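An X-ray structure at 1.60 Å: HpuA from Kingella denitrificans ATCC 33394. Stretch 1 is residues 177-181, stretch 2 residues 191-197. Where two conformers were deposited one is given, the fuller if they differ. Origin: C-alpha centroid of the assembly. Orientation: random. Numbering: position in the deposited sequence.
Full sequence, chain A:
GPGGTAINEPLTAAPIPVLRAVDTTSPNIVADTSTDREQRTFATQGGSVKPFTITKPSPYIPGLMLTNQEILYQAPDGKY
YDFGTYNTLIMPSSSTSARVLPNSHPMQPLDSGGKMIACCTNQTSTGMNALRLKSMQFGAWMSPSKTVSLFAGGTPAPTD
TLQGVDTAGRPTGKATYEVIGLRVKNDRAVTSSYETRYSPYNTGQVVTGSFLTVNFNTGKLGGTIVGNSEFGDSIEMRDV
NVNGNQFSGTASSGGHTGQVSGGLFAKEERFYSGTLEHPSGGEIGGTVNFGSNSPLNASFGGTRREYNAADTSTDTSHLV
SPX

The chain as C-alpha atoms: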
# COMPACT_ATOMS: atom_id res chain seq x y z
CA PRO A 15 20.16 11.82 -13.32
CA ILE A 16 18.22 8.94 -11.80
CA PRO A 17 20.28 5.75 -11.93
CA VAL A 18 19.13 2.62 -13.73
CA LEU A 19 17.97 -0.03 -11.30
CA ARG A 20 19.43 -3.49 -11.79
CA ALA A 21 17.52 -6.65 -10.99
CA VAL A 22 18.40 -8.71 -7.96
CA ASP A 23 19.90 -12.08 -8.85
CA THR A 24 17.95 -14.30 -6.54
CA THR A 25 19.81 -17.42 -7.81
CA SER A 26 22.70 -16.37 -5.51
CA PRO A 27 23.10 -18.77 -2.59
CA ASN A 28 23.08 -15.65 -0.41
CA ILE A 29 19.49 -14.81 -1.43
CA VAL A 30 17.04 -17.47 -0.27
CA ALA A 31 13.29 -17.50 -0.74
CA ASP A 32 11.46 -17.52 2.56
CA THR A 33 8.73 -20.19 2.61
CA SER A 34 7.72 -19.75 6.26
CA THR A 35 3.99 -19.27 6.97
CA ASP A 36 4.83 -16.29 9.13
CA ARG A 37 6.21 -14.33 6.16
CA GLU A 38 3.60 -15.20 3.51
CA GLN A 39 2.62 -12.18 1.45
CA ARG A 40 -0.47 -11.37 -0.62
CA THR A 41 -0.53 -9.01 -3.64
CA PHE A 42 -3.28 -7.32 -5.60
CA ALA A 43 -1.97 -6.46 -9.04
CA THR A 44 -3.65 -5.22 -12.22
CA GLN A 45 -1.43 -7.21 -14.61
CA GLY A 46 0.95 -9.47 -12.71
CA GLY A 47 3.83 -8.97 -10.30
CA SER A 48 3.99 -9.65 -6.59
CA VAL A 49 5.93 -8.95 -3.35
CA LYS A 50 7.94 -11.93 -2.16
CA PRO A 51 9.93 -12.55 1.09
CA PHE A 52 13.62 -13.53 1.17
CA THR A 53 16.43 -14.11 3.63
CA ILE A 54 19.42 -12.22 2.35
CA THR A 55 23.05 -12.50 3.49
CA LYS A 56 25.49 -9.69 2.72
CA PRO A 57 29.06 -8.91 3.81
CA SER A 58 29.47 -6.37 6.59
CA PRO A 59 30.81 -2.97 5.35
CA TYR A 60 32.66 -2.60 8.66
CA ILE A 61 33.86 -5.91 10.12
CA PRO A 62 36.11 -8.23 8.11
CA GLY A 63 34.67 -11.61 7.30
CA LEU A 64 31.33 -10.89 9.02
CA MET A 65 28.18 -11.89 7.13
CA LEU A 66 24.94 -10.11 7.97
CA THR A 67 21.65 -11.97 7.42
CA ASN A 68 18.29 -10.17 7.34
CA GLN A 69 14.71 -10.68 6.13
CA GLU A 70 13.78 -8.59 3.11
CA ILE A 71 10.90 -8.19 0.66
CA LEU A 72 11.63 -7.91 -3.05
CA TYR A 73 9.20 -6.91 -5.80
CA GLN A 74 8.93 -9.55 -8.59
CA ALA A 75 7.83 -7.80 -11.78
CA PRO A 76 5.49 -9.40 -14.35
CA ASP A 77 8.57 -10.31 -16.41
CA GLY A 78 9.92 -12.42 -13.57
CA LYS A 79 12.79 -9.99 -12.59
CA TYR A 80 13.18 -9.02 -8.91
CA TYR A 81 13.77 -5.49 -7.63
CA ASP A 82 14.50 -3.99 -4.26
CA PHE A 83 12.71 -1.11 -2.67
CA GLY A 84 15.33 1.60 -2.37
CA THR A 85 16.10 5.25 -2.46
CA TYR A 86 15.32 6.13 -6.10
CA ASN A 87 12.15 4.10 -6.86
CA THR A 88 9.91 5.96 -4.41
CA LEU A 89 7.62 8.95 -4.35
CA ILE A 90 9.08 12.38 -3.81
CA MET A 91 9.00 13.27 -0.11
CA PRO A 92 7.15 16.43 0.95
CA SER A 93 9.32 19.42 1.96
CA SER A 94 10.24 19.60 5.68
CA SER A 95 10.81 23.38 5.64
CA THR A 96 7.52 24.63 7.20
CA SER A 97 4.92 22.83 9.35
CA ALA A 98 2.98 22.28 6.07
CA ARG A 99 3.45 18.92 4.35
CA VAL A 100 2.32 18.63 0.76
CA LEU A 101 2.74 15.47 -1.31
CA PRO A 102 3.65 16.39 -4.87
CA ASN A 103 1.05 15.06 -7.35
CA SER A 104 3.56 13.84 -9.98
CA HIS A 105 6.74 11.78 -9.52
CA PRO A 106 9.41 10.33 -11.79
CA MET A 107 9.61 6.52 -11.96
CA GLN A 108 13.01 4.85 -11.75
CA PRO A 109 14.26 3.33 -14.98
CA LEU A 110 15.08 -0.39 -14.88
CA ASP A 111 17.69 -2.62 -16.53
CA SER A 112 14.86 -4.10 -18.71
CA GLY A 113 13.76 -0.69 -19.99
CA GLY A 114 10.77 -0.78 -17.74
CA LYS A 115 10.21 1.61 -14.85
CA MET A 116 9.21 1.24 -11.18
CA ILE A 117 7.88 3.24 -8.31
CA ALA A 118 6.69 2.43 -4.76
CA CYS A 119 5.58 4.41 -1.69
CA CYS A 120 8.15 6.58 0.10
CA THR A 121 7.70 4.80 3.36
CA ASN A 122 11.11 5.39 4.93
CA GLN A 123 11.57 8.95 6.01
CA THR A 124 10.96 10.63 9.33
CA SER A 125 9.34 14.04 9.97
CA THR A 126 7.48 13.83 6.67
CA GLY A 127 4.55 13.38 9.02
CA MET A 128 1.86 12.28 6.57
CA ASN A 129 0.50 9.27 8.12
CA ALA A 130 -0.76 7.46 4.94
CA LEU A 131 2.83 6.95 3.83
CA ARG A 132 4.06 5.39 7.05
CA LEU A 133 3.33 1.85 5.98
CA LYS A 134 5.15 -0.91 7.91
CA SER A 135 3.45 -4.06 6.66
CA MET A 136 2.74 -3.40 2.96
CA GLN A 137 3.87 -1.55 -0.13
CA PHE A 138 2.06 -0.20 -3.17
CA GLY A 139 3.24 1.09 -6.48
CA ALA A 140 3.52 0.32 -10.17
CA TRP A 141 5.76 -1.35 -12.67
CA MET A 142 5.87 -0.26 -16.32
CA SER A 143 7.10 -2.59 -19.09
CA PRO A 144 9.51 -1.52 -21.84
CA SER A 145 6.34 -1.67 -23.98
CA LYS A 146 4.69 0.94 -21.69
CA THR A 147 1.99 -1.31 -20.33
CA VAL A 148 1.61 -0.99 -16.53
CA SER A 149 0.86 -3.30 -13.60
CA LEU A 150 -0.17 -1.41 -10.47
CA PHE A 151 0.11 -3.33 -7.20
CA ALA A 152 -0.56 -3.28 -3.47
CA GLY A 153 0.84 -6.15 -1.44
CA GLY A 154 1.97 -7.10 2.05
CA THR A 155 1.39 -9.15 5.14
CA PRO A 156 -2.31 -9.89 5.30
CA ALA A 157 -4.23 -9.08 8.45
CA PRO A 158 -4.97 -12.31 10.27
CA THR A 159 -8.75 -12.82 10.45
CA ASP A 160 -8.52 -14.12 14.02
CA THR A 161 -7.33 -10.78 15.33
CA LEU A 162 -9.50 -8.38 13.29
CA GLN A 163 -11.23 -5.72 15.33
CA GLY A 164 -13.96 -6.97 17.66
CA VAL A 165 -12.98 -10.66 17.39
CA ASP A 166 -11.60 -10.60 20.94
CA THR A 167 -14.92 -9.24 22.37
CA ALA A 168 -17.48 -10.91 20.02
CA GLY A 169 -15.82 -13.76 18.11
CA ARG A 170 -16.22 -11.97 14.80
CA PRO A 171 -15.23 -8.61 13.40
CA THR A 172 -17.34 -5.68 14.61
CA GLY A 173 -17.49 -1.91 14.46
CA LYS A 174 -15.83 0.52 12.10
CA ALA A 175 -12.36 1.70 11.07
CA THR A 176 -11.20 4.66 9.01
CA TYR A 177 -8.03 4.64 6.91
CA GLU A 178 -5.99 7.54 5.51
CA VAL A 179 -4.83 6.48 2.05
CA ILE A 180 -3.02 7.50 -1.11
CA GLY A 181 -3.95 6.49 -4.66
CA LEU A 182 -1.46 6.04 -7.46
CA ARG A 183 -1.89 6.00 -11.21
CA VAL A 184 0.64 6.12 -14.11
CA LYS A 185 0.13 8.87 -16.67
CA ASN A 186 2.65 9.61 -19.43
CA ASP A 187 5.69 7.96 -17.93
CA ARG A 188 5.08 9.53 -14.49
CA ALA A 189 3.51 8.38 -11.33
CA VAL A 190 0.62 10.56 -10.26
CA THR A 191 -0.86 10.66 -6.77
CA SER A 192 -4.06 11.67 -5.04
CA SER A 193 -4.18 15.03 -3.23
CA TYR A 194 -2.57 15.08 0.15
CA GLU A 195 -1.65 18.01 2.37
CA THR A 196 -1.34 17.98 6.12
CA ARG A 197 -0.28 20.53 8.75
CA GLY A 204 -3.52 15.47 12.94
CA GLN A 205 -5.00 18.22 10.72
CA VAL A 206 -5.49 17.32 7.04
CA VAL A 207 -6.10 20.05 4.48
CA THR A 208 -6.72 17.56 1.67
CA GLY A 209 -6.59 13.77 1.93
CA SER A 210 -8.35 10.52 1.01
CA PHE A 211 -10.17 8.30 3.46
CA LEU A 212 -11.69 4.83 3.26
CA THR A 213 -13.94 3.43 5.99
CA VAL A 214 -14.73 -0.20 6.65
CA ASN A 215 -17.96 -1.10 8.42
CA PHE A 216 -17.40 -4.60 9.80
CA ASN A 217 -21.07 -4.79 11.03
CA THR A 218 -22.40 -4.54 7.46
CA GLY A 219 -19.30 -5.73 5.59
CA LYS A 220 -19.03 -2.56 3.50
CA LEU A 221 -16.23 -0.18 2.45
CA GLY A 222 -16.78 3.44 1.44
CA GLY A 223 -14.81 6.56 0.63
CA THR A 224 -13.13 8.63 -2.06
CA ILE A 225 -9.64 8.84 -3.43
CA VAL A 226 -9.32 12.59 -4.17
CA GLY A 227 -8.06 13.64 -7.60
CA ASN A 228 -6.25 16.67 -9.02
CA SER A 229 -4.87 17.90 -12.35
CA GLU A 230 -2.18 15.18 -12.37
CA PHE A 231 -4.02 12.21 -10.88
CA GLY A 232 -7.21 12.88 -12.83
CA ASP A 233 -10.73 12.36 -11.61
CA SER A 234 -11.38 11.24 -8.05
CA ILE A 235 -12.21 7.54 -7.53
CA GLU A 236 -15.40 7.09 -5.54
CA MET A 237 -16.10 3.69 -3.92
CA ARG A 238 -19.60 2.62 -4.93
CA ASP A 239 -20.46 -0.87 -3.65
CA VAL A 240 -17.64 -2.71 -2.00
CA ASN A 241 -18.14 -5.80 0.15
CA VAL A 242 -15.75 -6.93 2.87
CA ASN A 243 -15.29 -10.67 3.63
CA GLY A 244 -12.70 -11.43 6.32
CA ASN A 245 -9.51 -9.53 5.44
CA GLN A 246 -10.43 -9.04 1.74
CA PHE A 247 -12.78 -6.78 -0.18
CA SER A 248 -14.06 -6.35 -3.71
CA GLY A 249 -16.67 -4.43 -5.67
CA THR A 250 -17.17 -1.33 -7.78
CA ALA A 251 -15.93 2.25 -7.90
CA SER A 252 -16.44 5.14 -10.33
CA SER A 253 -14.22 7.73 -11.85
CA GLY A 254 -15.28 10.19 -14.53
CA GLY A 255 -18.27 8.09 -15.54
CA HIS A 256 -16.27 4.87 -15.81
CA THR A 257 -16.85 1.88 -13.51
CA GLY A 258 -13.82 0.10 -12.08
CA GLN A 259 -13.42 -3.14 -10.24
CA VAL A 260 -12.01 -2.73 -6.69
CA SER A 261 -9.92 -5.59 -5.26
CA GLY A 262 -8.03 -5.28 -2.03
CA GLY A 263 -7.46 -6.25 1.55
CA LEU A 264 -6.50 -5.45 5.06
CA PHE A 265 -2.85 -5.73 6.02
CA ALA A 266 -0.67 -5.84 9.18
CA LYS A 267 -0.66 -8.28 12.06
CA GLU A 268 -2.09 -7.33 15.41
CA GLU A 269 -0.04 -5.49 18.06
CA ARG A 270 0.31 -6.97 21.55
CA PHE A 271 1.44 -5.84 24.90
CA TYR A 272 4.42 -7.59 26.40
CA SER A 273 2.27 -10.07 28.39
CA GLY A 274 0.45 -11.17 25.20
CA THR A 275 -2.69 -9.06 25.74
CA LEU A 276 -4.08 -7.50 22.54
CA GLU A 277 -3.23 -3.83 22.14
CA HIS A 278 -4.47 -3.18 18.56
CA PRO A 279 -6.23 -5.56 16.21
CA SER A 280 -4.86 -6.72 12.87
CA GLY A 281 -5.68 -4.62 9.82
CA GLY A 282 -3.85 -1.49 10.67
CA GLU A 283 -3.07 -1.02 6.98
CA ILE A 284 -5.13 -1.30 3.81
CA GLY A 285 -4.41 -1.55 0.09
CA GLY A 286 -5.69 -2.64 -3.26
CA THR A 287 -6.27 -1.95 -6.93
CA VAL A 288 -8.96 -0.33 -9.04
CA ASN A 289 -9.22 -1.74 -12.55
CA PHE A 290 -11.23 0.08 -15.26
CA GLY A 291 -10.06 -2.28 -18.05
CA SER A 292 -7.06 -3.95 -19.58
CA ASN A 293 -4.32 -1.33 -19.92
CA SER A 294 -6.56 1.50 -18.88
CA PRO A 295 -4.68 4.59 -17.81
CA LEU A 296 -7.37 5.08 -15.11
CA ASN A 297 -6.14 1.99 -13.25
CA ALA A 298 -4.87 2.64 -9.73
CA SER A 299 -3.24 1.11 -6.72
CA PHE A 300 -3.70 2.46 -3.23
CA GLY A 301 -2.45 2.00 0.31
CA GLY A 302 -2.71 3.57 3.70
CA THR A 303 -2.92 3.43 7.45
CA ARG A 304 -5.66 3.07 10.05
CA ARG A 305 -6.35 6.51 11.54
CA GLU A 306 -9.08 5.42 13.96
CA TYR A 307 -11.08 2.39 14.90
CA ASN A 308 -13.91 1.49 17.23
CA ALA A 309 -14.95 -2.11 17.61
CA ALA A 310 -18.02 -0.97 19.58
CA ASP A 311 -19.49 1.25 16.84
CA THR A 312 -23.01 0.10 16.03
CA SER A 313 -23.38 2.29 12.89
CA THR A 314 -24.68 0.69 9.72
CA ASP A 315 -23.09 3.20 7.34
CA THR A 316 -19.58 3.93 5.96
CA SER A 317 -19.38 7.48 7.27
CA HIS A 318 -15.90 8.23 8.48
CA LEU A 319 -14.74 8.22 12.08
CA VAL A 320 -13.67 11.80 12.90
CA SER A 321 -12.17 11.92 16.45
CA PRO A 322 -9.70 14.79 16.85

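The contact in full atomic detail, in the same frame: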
# COMPACT_ATOMS: atom_id res chain seq x y z
N TYR A 177 -9.39 4.72 7.44
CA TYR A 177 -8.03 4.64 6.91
C TYR A 177 -7.74 5.92 6.10
O TYR A 177 -8.61 6.46 5.43
CB TYR A 177 -7.86 3.41 6.03
CG TYR A 177 -8.05 2.09 6.74
CD1 TYR A 177 -9.35 1.58 6.97
CD2 TYR A 177 -6.97 1.35 7.19
CE1 TYR A 177 -9.54 0.42 7.68
CE2 TYR A 177 -7.14 0.18 7.86
CZ TYR A 177 -8.42 -0.30 8.14
OH TYR A 177 -8.61 -1.49 8.81
N GLU A 178 -6.49 6.36 6.19
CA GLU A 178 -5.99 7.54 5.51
C GLU A 178 -5.09 6.97 4.43
O GLU A 178 -4.11 6.32 4.76
CB GLU A 178 -5.21 8.39 6.52
CG GLU A 178 -4.70 9.74 5.99
CD GLU A 178 -4.35 10.70 7.12
OE1 GLU A 178 -4.99 10.65 8.22
OE2 GLU A 178 -3.39 11.51 6.93
N VAL A 179 -5.42 7.24 3.16
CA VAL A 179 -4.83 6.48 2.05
C VAL A 179 -4.28 7.42 0.96
O VAL A 179 -4.71 8.59 0.85
CB VAL A 179 -5.80 5.44 1.41
CG1 VAL A 179 -6.40 4.53 2.47
CG2 VAL A 179 -6.90 6.06 0.59
N ILE A 180 -3.47 6.84 0.11
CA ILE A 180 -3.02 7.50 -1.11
C ILE A 180 -3.28 6.57 -2.29
O ILE A 180 -3.06 5.37 -2.21
CB ILE A 180 -1.52 7.81 -1.03
CG1 ILE A 180 -1.22 8.79 0.11
CG2 ILE A 180 -1.00 8.36 -2.36
CD1 ILE A 180 0.21 8.69 0.56
N GLY A 181 -3.78 7.16 -3.37
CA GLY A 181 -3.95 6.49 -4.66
C GLY A 181 -2.86 6.87 -5.64
O GLY A 181 -2.34 8.00 -5.57
N THR A 191 -0.29 10.99 -8.08
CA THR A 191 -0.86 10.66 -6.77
C THR A 191 -2.03 11.53 -6.39
O THR A 191 -2.18 12.70 -6.82
CB THR A 191 0.21 10.64 -5.69
OG1 THR A 191 1.01 11.86 -5.73
CG2 THR A 191 1.10 9.43 -5.84
N SER A 192 -2.91 10.96 -5.56
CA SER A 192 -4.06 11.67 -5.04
C SER A 192 -3.65 12.80 -4.10
O SER A 192 -2.58 12.79 -3.51
CB SER A 192 -4.98 10.68 -4.32
OG SER A 192 -4.30 10.02 -3.29
N SER A 193 -4.54 13.80 -3.97
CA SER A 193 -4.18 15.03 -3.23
C SER A 193 -3.96 14.76 -1.79
O SER A 193 -4.78 14.09 -1.11
CB SER A 193 -5.24 16.10 -3.40
OG SER A 193 -5.36 16.45 -4.77
N TYR A 194 -2.89 15.31 -1.24
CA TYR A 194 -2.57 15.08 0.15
C TYR A 194 -1.77 16.23 0.67
O TYR A 194 -0.64 16.46 0.20
CB TYR A 194 -1.77 13.80 0.31
CG TYR A 194 -1.69 13.17 1.66
CD1 TYR A 194 -2.67 13.40 2.66
CD2 TYR A 194 -0.68 12.27 1.95
CE1 TYR A 194 -2.60 12.76 3.87
CE2 TYR A 194 -0.59 11.63 3.16
CZ TYR A 194 -1.55 11.87 4.14
OH TYR A 194 -1.41 11.19 5.33
N GLU A 195 -2.33 16.91 1.68
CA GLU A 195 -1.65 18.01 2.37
C GLU A 195 -2.03 17.95 3.81
O GLU A 195 -3.24 17.87 4.15
CB GLU A 195 -2.07 19.37 1.80
CG GLU A 195 -1.49 20.55 2.59
CD GLU A 195 -1.80 21.91 1.98
OE1 GLU A 195 -2.38 22.00 0.87
OE2 GLU A 195 -1.39 22.90 2.64
N THR A 196 -1.05 17.95 4.69
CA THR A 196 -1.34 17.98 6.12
C THR A 196 -0.70 19.22 6.72
O THR A 196 0.04 19.93 6.02
CB THR A 196 -0.84 16.71 6.81
OG1 THR A 196 0.57 16.59 6.60
CG2 THR A 196 -1.53 15.48 6.21
N ARG A 197 -0.98 19.48 7.99
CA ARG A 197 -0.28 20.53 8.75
C ARG A 197 0.10 20.08 10.15
O ARG A 197 -0.77 19.69 10.92
CB ARG A 197 -1.15 21.81 8.79
CG ARG A 197 -0.50 22.98 8.07
CD ARG A 197 -1.49 24.02 7.57
NE ARG A 197 -0.95 24.75 6.41
CZ ARG A 197 0.11 25.58 6.44
NH1 ARG A 197 0.77 25.82 7.57
NH2 ARG A 197 0.51 26.17 5.32
O HOH W 1 -4.99 11.47 -1.06

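This is a small, buried and largely polar contact in which a strand and a segment that is part loop and part strand, running roughly antiparallel, are joined by hydrogen bonds at two separate places with an apolar touch between them. The direction follows from the end-to-end vectors of the touching parts, CA 178 to 181 and CA 191 to 196, which lie 155° apart. The two stretches together bury 323 Å².

The first anchor is at Gly 181 and Ser 192, whose CA atoms stand 5.2 Å apart. Ser 192 N donates to Gly 181 O at 3.0 Å with an N-H...O angle of 156°, an ordinary backbone bond. The return bond is different: Gly 181 N donates to Ser 192 OG at 2.9 Å, and its angle of 171° is close to linear. A side-chain hydroxyl therefore accepts from the strand's amide, and the pair is closed by one backbone and one side-chain acceptor. The conformation of Ser 192 agrees with this, since its CA-to-CB bond points toward the strand and chi1 is 58° (p). Gly 181 O also receives a CA-H...O contact from Thr 191 CA, 3.3 Å away with an angle of 141° at the hydrogen, so the same carbonyl meets two consecutive residues of the other stretch.

A water extends this polar site. It lies 2.7 Å from Ser 192 OG and donates to Ser 193 O at 2.6 Å; its further bond to Val 179 O, at 3.5 Å, is weak. Through the water, Val 179 is linked to the second stretch although its CA-to-CB bond points away.

The second anchor joins two side chains. Tyr 194 OH donates to Glu 178 OE2 across 2.6 Å, a short hydrogen bond, and the carboxylate oxygen sits at the edge of the ring, near its plane, where a phenol can direct its hydrogen. The CA-to-CB bond of Tyr 194 points toward the strand, with chi1 at -162° (t). Glu 178 leaves its backbone sideways, but extended chi1 and chi2 angles of -176° and 161° (both t) carry its end nearer to the tyrosine.

Between the anchors, Ile 180 supplies the apolar part. In the conformer given, its CD1 lies 3.9 Å from Tyr 194 CD2, approaching the ring obliquely, and its CG2 is 4.2 Å from Thr 191 CG2. The side chain starts sideways and its end comes nearer, so its two carbon tips reach residues at different points along the second stretch.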